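D-alanyl-lipoteichoic acid synthetase (Streptococcus pneumoniae, PDB 3BMA) probably takes part in adding D-alanine to lipoteichoic acid during cell wall biogenesis, as a membrane-associated member of the DltD family. Local coordinates at residues Arg322-Ser327 and Lys386-Tyr391; Val163-Ser168 and Thr174-Met179; Gly12-Ser17 and Lys32-Ser37. The protein carries 1 engineered substitution. All coordinates share one frame; numbering follows the deposited sequence. Where two conformers were deposited one is given.

The three contacts each join two helical segments, with no helix shared between them, and none touches another. Contacts 1 and 3 are buried and lie on opposite sides of the chain's centre, about 35 Å apart between centres; each has a helix resting on the central parallel sheet. Contact 2 is only partly buried, has its centre about 29 Å from that of the chain, and lies where other subunits approach. The chemistry follows: one indole-to-amide hydrogen bond with aromatic packing in contact 1, a single lysine-aspartate salt bridge in contact 2, and in contact 3 close packing of a glutamate on an alanine, with oppositely charged groups that stop short of a salt bridge.

Contact 1: residues Arg322-Ser327 and Lys386-Tyr391; sequences RYQLES and KDWATY
Trp-388 reaches across to helix 311-326 and places its indole against Gln-324 and Tyr-323; the nearest CA atoms, those of Gln-324 and Trp-388, are 9.5 Å apart, so side chains alone bridge the gap. The tight part is the polar end of the indole. NE1 of Trp-388 donates to OE1 of Gln-324 at 3.2 Å, with an N-H...O angle of 158°, and the oxygen lies close to the indole plane at the ring edge. The amide is not met edge-on: its plane stands 80° from the indole, and NE1 arrives 83° out of the carbonyl plane, over the amide rather than at a lone pair. The separation of 3.5 Å between NE1 of Trp-388 and CD of Gln-324 is consistent with this. The amide's rotation is probably set by its other end, where NE2 of Gln-324 donates to Tyr-275 O and Gln-279 OE1 on helix 274-287.

Toward the partly exposed Tyr-323 the fit is thinner. Its CD2 meets CH2 of Trp-388 at 3.7 Å, with the indole carbon near the plane of the phenol ring at its edge. The direction follows from CG of Tyr-323 lying opposite the backbone N, beside the carbonyl carbon. Ser-327 CB sits 3.8 Å above one face of the Tyr-323 ring, offset toward its rim, while Ser-327 OG donates to Tyr-323 O at 2.7 Å.

Lys-320 adds a cation-pi contact to Trp-388, and Phe-383 and Phe-398 set rings edge-to-face against it. Helix 311-326 leans through Leu-325 on strands 291-296 and 333-335, and another side of it holds helix 386-389. The arrangement is an aromatic cluster on a helix flanking the parallel sheet of an alpha/beta fold, consistent with the SGNH-hydrolase clan.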
loop_
_atom_site.group_PDB
_atom_site.type_symbol
_atom_site.label_atom_id
_atom_site.label_comp_id
_atom_site.label_asym_id
_atom_site.label_seq_id
_atom_site.Cartn_x
_atom_site.Cartn_y
_atom_site.Cartn_z
ATOM N N ARG C 322 -19.390 32.491 28.931
ATOM C CA ARG C 322 -18.269 33.352 29.302
ATOM C C ARG C 322 -17.279 32.667 30.239
ATOM O O ARG C 322 -16.079 32.883 30.121
ATOM C CB ARG C 322 -18.769 34.653 29.928
ATOM C CG ARG C 322 -19.346 35.673 28.937
ATOM C CD ARG C 322 -19.587 37.008 29.632
ATOM N NE ARG C 322 -18.327 37.679 29.953
ATOM C CZ ARG C 322 -17.967 38.876 29.496
ATOM N NH1 ARG C 322 -18.777 39.572 28.715
ATOM N NH2 ARG C 322 -16.796 39.389 29.838
ATOM N N TYR C 323 -17.778 31.834 31.149
ATOM C CA TYR C 323 -16.905 31.086 32.051
ATOM C C TYR C 323 -16.016 30.093 31.307
ATOM O O TYR C 323 -14.828 29.995 31.597
ATOM C CB TYR C 323 -17.694 30.373 33.149
ATOM C CG TYR C 323 -16.805 29.600 34.102
ATOM C CD1 TYR C 323 -16.024 30.264 35.053
ATOM C CD2 TYR C 323 -16.729 28.206 34.044
ATOM C CE1 TYR C 323 -15.197 29.564 35.921
ATOM C CE2 TYR C 323 -15.903 27.494 34.909
ATOM C CZ TYR C 323 -15.144 28.179 35.845
ATOM O OH TYR C 323 -14.327 27.482 36.701
ATOM N N GLN C 324 -16.598 29.373 30.348
ATOM C CA GLN C 324 -15.858 28.414 29.523
ATOM C C GLN C 324 -14.742 29.097 28.733
ATOM O O GLN C 324 -13.633 28.572 28.628
ATOM C CB GLN C 324 -16.808 27.680 28.573
ATOM C CG GLN C 324 -16.184 26.456 27.901
ATOM C CD GLN C 324 -17.185 25.613 27.130
ATOM O OE1 GLN C 324 -18.378 25.925 27.072
ATOM N NE2 GLN C 324 -16.700 24.531 26.535
ATOM N N LEU C 325 -15.043 30.277 28.199
ATOM C CA LEU C 325 -14.063 31.072 27.472
ATOM C C LEU C 325 -12.993 31.636 28.407
ATOM O O LEU C 325 -11.809 31.332 28.250
ATOM C CB LEU C 325 -14.746 32.211 26.708
ATOM C CG LEU C 325 -15.903 31.909 25.752
ATOM C CD1 LEU C 325 -16.411 33.197 25.116
ATOM C CD2 LEU C 325 -15.496 30.911 24.680
ATOM N N GLU C 326 -13.426 32.425 29.391
ATOM C CA GLU C 326 -12.519 33.207 30.239
ATOM C C GLU C 326 -11.666 32.404 31.214
ATOM O O GLU C 326 -10.531 32.795 31.490
ATOM C CB GLU C 326 -13.274 34.315 30.974
ATOM C CG GLU C 326 -13.600 35.493 30.080
ATOM C CD GLU C 326 -14.507 36.516 30.732
ATOM O OE1 GLU C 326 -15.605 36.144 31.200
ATOM O OE2 GLU C 326 -14.122 37.704 30.759
ATOM N N SER C 327 -12.186 31.286 31.719
ATOM C CA SER C 327 -11.410 30.435 32.632
ATOM C C SER C 327 -10.291 29.691 31.910
ATOM O O SER C 327 -9.425 29.088 32.543
ATOM C CB SER C 327 -12.304 29.447 33.390
ATOM O OG SER C 327 -12.783 28.422 32.540
ATOM N N LYS C 386 -20.074 15.389 30.114
ATOM C CA LYS C 386 -21.526 15.502 30.223
ATOM C C LYS C 386 -21.912 16.311 31.465
ATOM O O LYS C 386 -22.978 16.934 31.497
ATOM C CB LYS C 386 -22.152 14.100 30.266
ATOM C CG LYS C 386 -23.625 14.018 29.849
ATOM C CD LYS C 386 -24.582 13.992 31.046
ATOM C CE LYS C 386 -24.512 12.675 31.816
ATOM N NZ LYS C 386 -25.320 12.715 33.070
ATOM N N ASP C 387 -21.037 16.294 32.473
ATOM C CA ASP C 387 -21.197 17.088 33.693
ATOM C C ASP C 387 -21.275 18.582 33.386
ATOM O O ASP C 387 -22.121 19.288 33.934
ATOM C CB ASP C 387 -20.048 16.818 34.674
ATOM C CG ASP C 387 -20.032 15.385 35.191
ATOM O OD1 ASP C 387 -19.767 15.197 36.398
ATOM O OD2 ASP C 387 -20.276 14.446 34.401
ATOM N N TRP C 388 -20.397 19.051 32.502
ATOM C CA TRP C 388 -20.425 20.440 32.061
ATOM C C TRP C 388 -21.608 20.715 31.151
ATOM O O TRP C 388 -22.235 21.771 31.245
ATOM C CB TRP C 388 -19.120 20.842 31.360
ATOM C CG TRP C 388 -19.151 22.258 30.857
ATOM C CD1 TRP C 388 -19.134 22.663 29.554
ATOM C CD2 TRP C 388 -19.252 23.453 31.648
ATOM N NE1 TRP C 388 -19.196 24.034 29.483
ATOM C CE2 TRP C 388 -19.271 24.544 30.753
ATOM C CE3 TRP C 388 -19.312 23.706 33.028
ATOM C CZ2 TRP C 388 -19.345 25.869 31.190
ATOM C CZ3 TRP C 388 -19.395 25.023 33.462
ATOM C CH2 TRP C 388 -19.407 26.088 32.543
ATOM N N ALA C 389 -21.911 19.748 30.286
ATOM C CA ALA C 389 -22.967 19.871 29.285
ATOM C C ALA C 389 -24.333 20.160 29.901
ATOM O O ALA C 389 -25.118 20.933 29.347
ATOM C CB ALA C 389 -23.027 18.611 28.438
ATOM N N THR C 390 -24.593 19.554 31.058
ATOM C CA THR C 390 -25.891 19.653 31.720
ATOM C C THR C 390 -25.862 20.469 33.022
ATOM O O THR C 390 -26.805 20.404 33.814
ATOM C CB THR C 390 -26.462 18.249 32.013
ATOM O OG1 THR C 390 -25.520 17.505 32.796
ATOM C CG2 THR C 390 -26.745 17.497 30.721
ATOM N N TYR C 391 -24.794 21.242 33.232
ATOM C CA TYR C 391 -24.592 21.982 34.482
ATOM C C TYR C 391 -25.531 23.180 34.656
ATOM O O TYR C 391 -25.548 24.100 33.833
ATOM C CB TYR C 391 -23.131 22.420 34.627
ATOM C CG TYR C 391 -22.790 22.961 35.999
ATOM C CD1 TYR C 391 -22.691 22.109 37.101
ATOM C CD2 TYR C 391 -22.566 24.324 36.196
ATOM C CE1 TYR C 391 -22.382 22.600 38.366
ATOM C CE2 TYR C 391 -22.255 24.826 37.456
ATOM C CZ TYR C 391 -22.163 23.958 38.535
ATOM O OH TYR C 391 -21.853 24.446 39.782
#

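Contact 2: residues Val163-Ser168 and Thr174-Met179; sequences VQKLAS and TADNEM
Lys-165 and Asp-176 point their side chains at each other and meet at about a right angle, joining the two helices of a helix-loop-helix unit in which helix 160-167 leads through a short loop into helix 174-194. The closest CA atoms of the two segments, on Lys-165 and Asp-176, are 10.2 Å apart, and the lysine spans most of the distance. Its CG lies beside the backbone N (chi1 -84°), and the chain is extended from there to the ammonium group. Glu-170 and Leu-172 of the loop touch its flank.

Asp-176 OD2 receives NZ of Lys-165 at 2.8 Å in a hydrogen-bonded salt bridge, and the nitrogen comes in nearly in line with the CG-OD2 bond. OD2 also bonds to a residue adjoining one of the segments, so at least two partners hold it. Because Asp-176 sits in the first turn of helix 174-194, the helix dipole would probably help keep its carboxylate ionised.

Helix 174-194 also faces other copies of the protein: Ala-175 packs on Ala-175 of the second and third subunits, and Asp-176 touches Ala-175 of the third. Helix 160-167 instead buries Val-163 and Leu-166 against helices 127-136 and 141-153. The salt bridge is one-sided, since NZ of Lys-165 stays 4.6 Å from OD1 of Asp-176.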
loop_
_atom_site.group_PDB
_atom_site.type_symbol
_atom_site.label_atom_id
_atom_site.label_comp_id
_atom_site.label_asym_id
_atom_site.label_seq_id
_atom_site.Cartn_x
_atom_site.Cartn_y
_atom_site.Cartn_z
ATOM N N VAL C 163 -12.826 5.870 12.375
ATOM C CA VAL C 163 -13.568 6.758 13.272
ATOM C C VAL C 163 -13.921 6.054 14.596
ATOM O O VAL C 163 -13.782 6.648 15.671
ATOM C CB VAL C 163 -14.830 7.342 12.567
ATOM C CG1 VAL C 163 -15.579 8.294 13.476
ATOM C CG2 VAL C 163 -14.435 8.077 11.289
ATOM N N GLN C 164 -14.348 4.789 14.513
ATOM C CA GLN C 164 -14.640 3.966 15.701
ATOM C C GLN C 164 -13.429 3.749 16.608
ATOM O O GLN C 164 -13.574 3.731 17.832
ATOM C CB GLN C 164 -15.215 2.601 15.309
ATOM C CG GLN C 164 -16.708 2.590 14.996
ATOM C CD GLN C 164 -17.198 1.236 14.489
ATOM O OE1 GLN C 164 -16.435 0.449 13.918
ATOM N NE2 GLN C 164 -18.483 0.964 14.692
ATOM N N LYS C 165 -12.252 3.569 16.003
ATOM C CA LYS C 165 -10.986 3.434 16.739
ATOM C C LYS C 165 -10.662 4.694 17.532
ATOM O O LYS C 165 -10.243 4.617 18.686
ATOM C CB LYS C 165 -9.824 3.107 15.796
ATOM C CG LYS C 165 -9.688 1.634 15.458
ATOM C CD LYS C 165 -8.335 1.324 14.831
ATOM C CE LYS C 165 -8.177 -0.170 14.574
ATOM N NZ LYS C 165 -6.812 -0.535 14.089
ATOM N N LEU C 166 -10.866 5.849 16.904
ATOM C CA LEU C 166 -10.668 7.137 17.560
ATOM C C LEU C 166 -11.675 7.376 18.682
ATOM O O LEU C 166 -11.315 7.907 19.731
ATOM C CB LEU C 166 -10.726 8.280 16.544
ATOM C CG LEU C 166 -9.587 8.420 15.534
ATOM C CD1 LEU C 166 -9.763 9.708 14.754
ATOM C CD2 LEU C 166 -8.236 8.409 16.223
ATOM N N ALA C 167 -12.921 6.962 18.457
ATOM C CA ALA C 167 -13.993 7.092 19.444
ATOM C C ALA C 167 -13.773 6.215 20.681
ATOM O O ALA C 167 -14.152 6.598 21.785
ATOM C CB ALA C 167 -15.334 6.773 18.806
ATOM N N SER C 168 -13.154 5.053 20.489
ATOM C CA SER C 168 -12.929 4.095 21.571
ATOM C C SER C 168 -11.563 4.230 22.249
ATOM O O SER C 168 -11.143 3.321 22.970
ATOM C CB SER C 168 -13.109 2.665 21.052
ATOM O OG SER C 168 -14.433 2.451 20.603
ATOM N N THR C 174 -0.234 1.033 11.849
ATOM C CA THR C 174 0.713 1.563 10.877
ATOM C C THR C 174 0.109 1.564 9.465
ATOM O O THR C 174 0.319 2.506 8.691
ATOM C CB THR C 174 2.049 0.765 10.920
ATOM O OG1 THR C 174 2.458 0.591 12.284
ATOM C CG2 THR C 174 3.150 1.488 10.166
ATOM N N ALA C 175 -0.654 0.516 9.152
ATOM C CA ALA C 175 -1.367 0.401 7.876
ATOM C C ALA C 175 -2.513 1.405 7.794
ATOM O O ALA C 175 -2.766 1.989 6.735
ATOM C CB ALA C 175 -1.889 -1.008 7.685
ATOM N N ASP C 176 -3.192 1.594 8.923
ATOM C CA ASP C 176 -4.263 2.575 9.056
ATOM C C ASP C 176 -3.751 3.995 8.803
ATOM O O ASP C 176 -4.368 4.751 8.049
ATOM C CB ASP C 176 -4.899 2.481 10.447
ATOM C CG ASP C 176 -5.781 1.242 10.622
ATOM O OD1 ASP C 176 -6.058 0.520 9.636
ATOM O OD2 ASP C 176 -6.204 0.990 11.770
ATOM N N ASN C 177 -2.614 4.327 9.415
ATOM C CA ASN C 177 -1.988 5.648 9.293
ATOM C C ASN C 177 -1.565 5.986 7.872
ATOM O O ASN C 177 -1.793 7.104 7.407
ATOM C CB ASN C 177 -0.777 5.763 10.228
ATOM C CG ASN C 177 -1.171 6.002 11.672
ATOM O OD1 ASN C 177 -2.291 6.422 11.960
ATOM N ND2 ASN C 177 -0.245 5.745 12.589
ATOM N N GLU C 178 -0.952 5.014 7.199
ATOM C CA GLU C 178 -0.535 5.152 5.807
ATOM C C GLU C 178 -1.732 5.385 4.890
ATOM O O GLU C 178 -1.690 6.271 4.034
ATOM C CB GLU C 178 0.284 3.932 5.361
ATOM C CG GLU C 178 0.442 3.725 3.837
ATOM C CD GLU C 178 1.174 4.860 3.102
ATOM O OE1 GLU C 178 1.106 4.879 1.854
ATOM O OE2 GLU C 178 1.816 5.724 3.746
ATOM N N MET C 179 -2.795 4.608 5.097
ATOM C CA MET C 179 -4.040 4.758 4.343
ATOM C C MET C 179 -4.663 6.146 4.502
ATOM O O MET C 179 -5.081 6.755 3.516
ATOM C CB MET C 179 -5.044 3.663 4.725
ATOM C CG MET C 179 -4.773 2.307 4.068
ATOM S SD MET C 179 -4.914 2.320 2.268
ATOM C CE MET C 179 -6.644 2.705 2.077
#

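Contact 3: residues Gly12-Ser17 and Lys32-Ser37; sequences GAEKRS and KVRALS
The carboxylate of Glu-14 and the guanidinium of Arg-34 are turned 75° apart, so neither flat group stacks on the other. OE2 of Glu-14 lies 4.2 Å from NE of Arg-34, well out of the guanidinium plane. NE is buried here without a hydrogen-bond partner in the model. No N-H points at OE2, and the attraction is one of charge alone, short of a salt bridge; two conformers are deposited for Arg-34, which leaves even this placement uncertain. A second guanidinium, that of Arg-16, carries Gly-12 O over the centre of one face, 3.2 Å above it.

The carboxylate also lies against the backbone of helix 29-36. OE2 of Glu-14 comes to 3.5 Å from Arg-34 O, which has a weak hydrogen bond from His-9 ND1, and OE1 of Glu-14 lies 3.7 Å from the CA of Ala-35. With OE1 also near Asp-38 OD1, the surroundings might raise the proton affinity of one of these acids.

The two segments belong to helices 11-18 and 29-36, which pack against the parallel sheet at its 72-76 edge in an alpha/beta fold, consistent with the SGNH-hydrolase clan of the DltD family. Ala-35 and Glu-14 touch Phe-43 on strand 43-47, while Ser-17, Lys-32 and Ala-35 rest on Tyr-74 of strand 72-76.

Within the two segments the backbones are closest at Glu-14 and Ala-35, whose CA atoms are 5.2 Å apart. The small methyl of Ala-35 permits this, its CB meeting CB of Glu-14 at 3.9 Å. From there the glutamate runs extended beyond CG, which lies beside the backbone N (chi1 -68°), carrying its carboxylate along the backbone of Arg-34 and Ala-35. One turn on, Ser-17 OG donates to Ala-13 O at 2.8 Å and also pairs with Gln-31 NE2.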
loop_
_atom_site.group_PDB
_atom_site.type_symbol
_atom_site.label_atom_id
_atom_site.label_comp_id
_atom_site.label_asym_id
_atom_site.label_seq_id
_atom_site.Cartn_x
_atom_site.Cartn_y
_atom_site.Cartn_z
ATOM N N GLY C 12 -9.884 39.371 -7.439
ATOM C CA GLY C 12 -11.287 39.420 -7.842
ATOM C C GLY C 12 -12.100 38.216 -7.403
ATOM O O GLY C 12 -13.203 38.373 -6.875
ATOM N N ALA C 13 -11.544 37.021 -7.610
ATOM C CA ALA C 13 -12.210 35.758 -7.266
ATOM C C ALA C 13 -12.355 35.562 -5.762
ATOM O O ALA C 13 -13.329 34.966 -5.296
ATOM C CB ALA C 13 -11.473 34.580 -7.882
ATOM N N GLU C 14 -11.382 36.075 -5.015
ATOM C CA GLU C 14 -11.361 35.960 -3.560
ATOM C C GLU C 14 -12.373 36.860 -2.869
ATOM O O GLU C 14 -12.940 36.478 -1.848
ATOM C CB GLU C 14 -9.962 36.242 -3.034
ATOM C CG GLU C 14 -8.974 35.176 -3.425
ATOM C CD GLU C 14 -7.549 35.635 -3.297
ATOM O OE1 GLU C 14 -7.278 36.543 -2.485
ATOM O OE2 GLU C 14 -6.699 35.078 -4.013
ATOM N N LYS C 15 -12.589 38.048 -3.430
ATOM C CA LYS C 15 -13.577 38.986 -2.908
ATOM C C LYS C 15 -14.993 38.448 -3.070
ATOM O O LYS C 15 -15.832 38.631 -2.185
ATOM C CB LYS C 15 -13.441 40.354 -3.583
ATOM C CG LYS C 15 -12.237 41.152 -3.107
ATOM C CD LYS C 15 -12.255 42.572 -3.644
ATOM C CE LYS C 15 -11.268 43.450 -2.884
ATOM N NZ LYS C 15 -11.163 44.812 -3.470
ATOM N N ARG C 16 -15.242 37.774 -4.192
ATOM C CA ARG C 16 -16.548 37.172 -4.470
ATOM C C ARG C 16 -16.831 35.961 -3.579
ATOM O O ARG C 16 -17.968 35.754 -3.153
ATOM C CB ARG C 16 -16.667 36.800 -5.949
ATOM C CG ARG C 16 -16.597 38.003 -6.867
ATOM C CD ARG C 16 -16.729 37.633 -8.325
ATOM N NE ARG C 16 -15.881 38.503 -9.136
ATOM C CZ ARG C 16 -14.767 38.110 -9.749
ATOM N NH1 ARG C 16 -14.372 36.847 -9.678
ATOM N NH2 ARG C 16 -14.059 38.979 -10.457
ATOM N N SER C 17 -15.788 35.184 -3.294
ATOM C CA SER C 17 -15.880 34.024 -2.403
ATOM C C SER C 17 -16.113 34.441 -0.956
ATOM O O SER C 17 -16.840 33.773 -0.220
ATOM C CB SER C 17 -14.603 33.188 -2.484
ATOM O OG SER C 17 -14.348 32.781 -3.814
ATOM N N LYS C 32 -11.720 29.112 0.244
ATOM C CA LYS C 32 -11.298 29.664 1.532
ATOM C C LYS C 32 -9.781 29.651 1.747
ATOM O O LYS C 32 -9.248 30.561 2.365
ATOM C CB LYS C 32 -12.059 29.037 2.713
ATOM C CG LYS C 32 -11.786 27.568 3.001
ATOM C CD LYS C 32 -12.839 27.018 3.951
ATOM C CE LYS C 32 -12.537 25.594 4.351
ATOM N NZ LYS C 32 -13.691 25.000 5.085
ATOM N N VAL C 33 -9.087 28.649 1.216
ATOM C CA VAL C 33 -7.628 28.584 1.351
ATOM C C VAL C 33 -6.928 29.586 0.413
ATOM O O VAL C 33 -5.891 30.145 0.772
ATOM C CB VAL C 33 -7.090 27.123 1.200
ATOM C CG1 VAL C 33 -5.563 27.080 1.103
ATOM C CG2 VAL C 33 -7.552 26.268 2.385
ATOM N N ARG C 34 -7.527 29.829 -0.756
ATOM C CA ARG C 34 -7.001 30.776 -1.745
ATOM C C ARG C 34 -6.961 32.202 -1.191
ATOM O O ARG C 34 -5.965 32.912 -1.340
ATOM C CB ARG C 34 -7.868 30.726 -3.005
ATOM C CG ARG C 34 -7.306 31.408 -4.238
ATOM C CD ARG C 34 -8.266 31.195 -5.401
ATOM N NE ARG C 34 -7.948 32.024 -6.564
ATOM C CZ ARG C 34 -7.292 31.593 -7.639
ATOM N NH1 ARG C 34 -7.059 32.424 -8.647
ATOM N NH2 ARG C 34 -6.869 30.333 -7.717
ATOM N N ALA C 35 -8.061 32.607 -0.555
ATOM C CA ALA C 35 -8.192 33.950 0.016
ATOM C C ALA C 35 -7.374 34.134 1.293
ATOM O O ALA C 35 -6.680 35.141 1.447
ATOM C CB ALA C 35 -9.651 34.277 0.267
ATOM N N LEU C 36 -7.442 33.154 2.193
ATOM C CA LEU C 36 -6.752 33.232 3.486
ATOM C C LEU C 36 -5.225 33.048 3.421
ATOM O O LEU C 36 -4.542 33.195 4.438
ATOM C CB LEU C 36 -7.378 32.259 4.494
ATOM C CG LEU C 36 -8.849 32.508 4.865
ATOM C CD1 LEU C 36 -9.424 31.349 5.664
ATOM C CD2 LEU C 36 -9.035 33.806 5.617
ATOM N N SER C 37 -4.695 32.740 2.237
ATOM C CA SER C 37 -3.249 32.585 2.040
ATOM C C SER C 37 -2.625 33.650 1.125
ATOM O O SER C 37 -1.424 33.596 0.843
ATOM C CB SER C 37 -2.921 31.184 1.513
ATOM O OG SER C 37 -3.582 30.945 0.281
#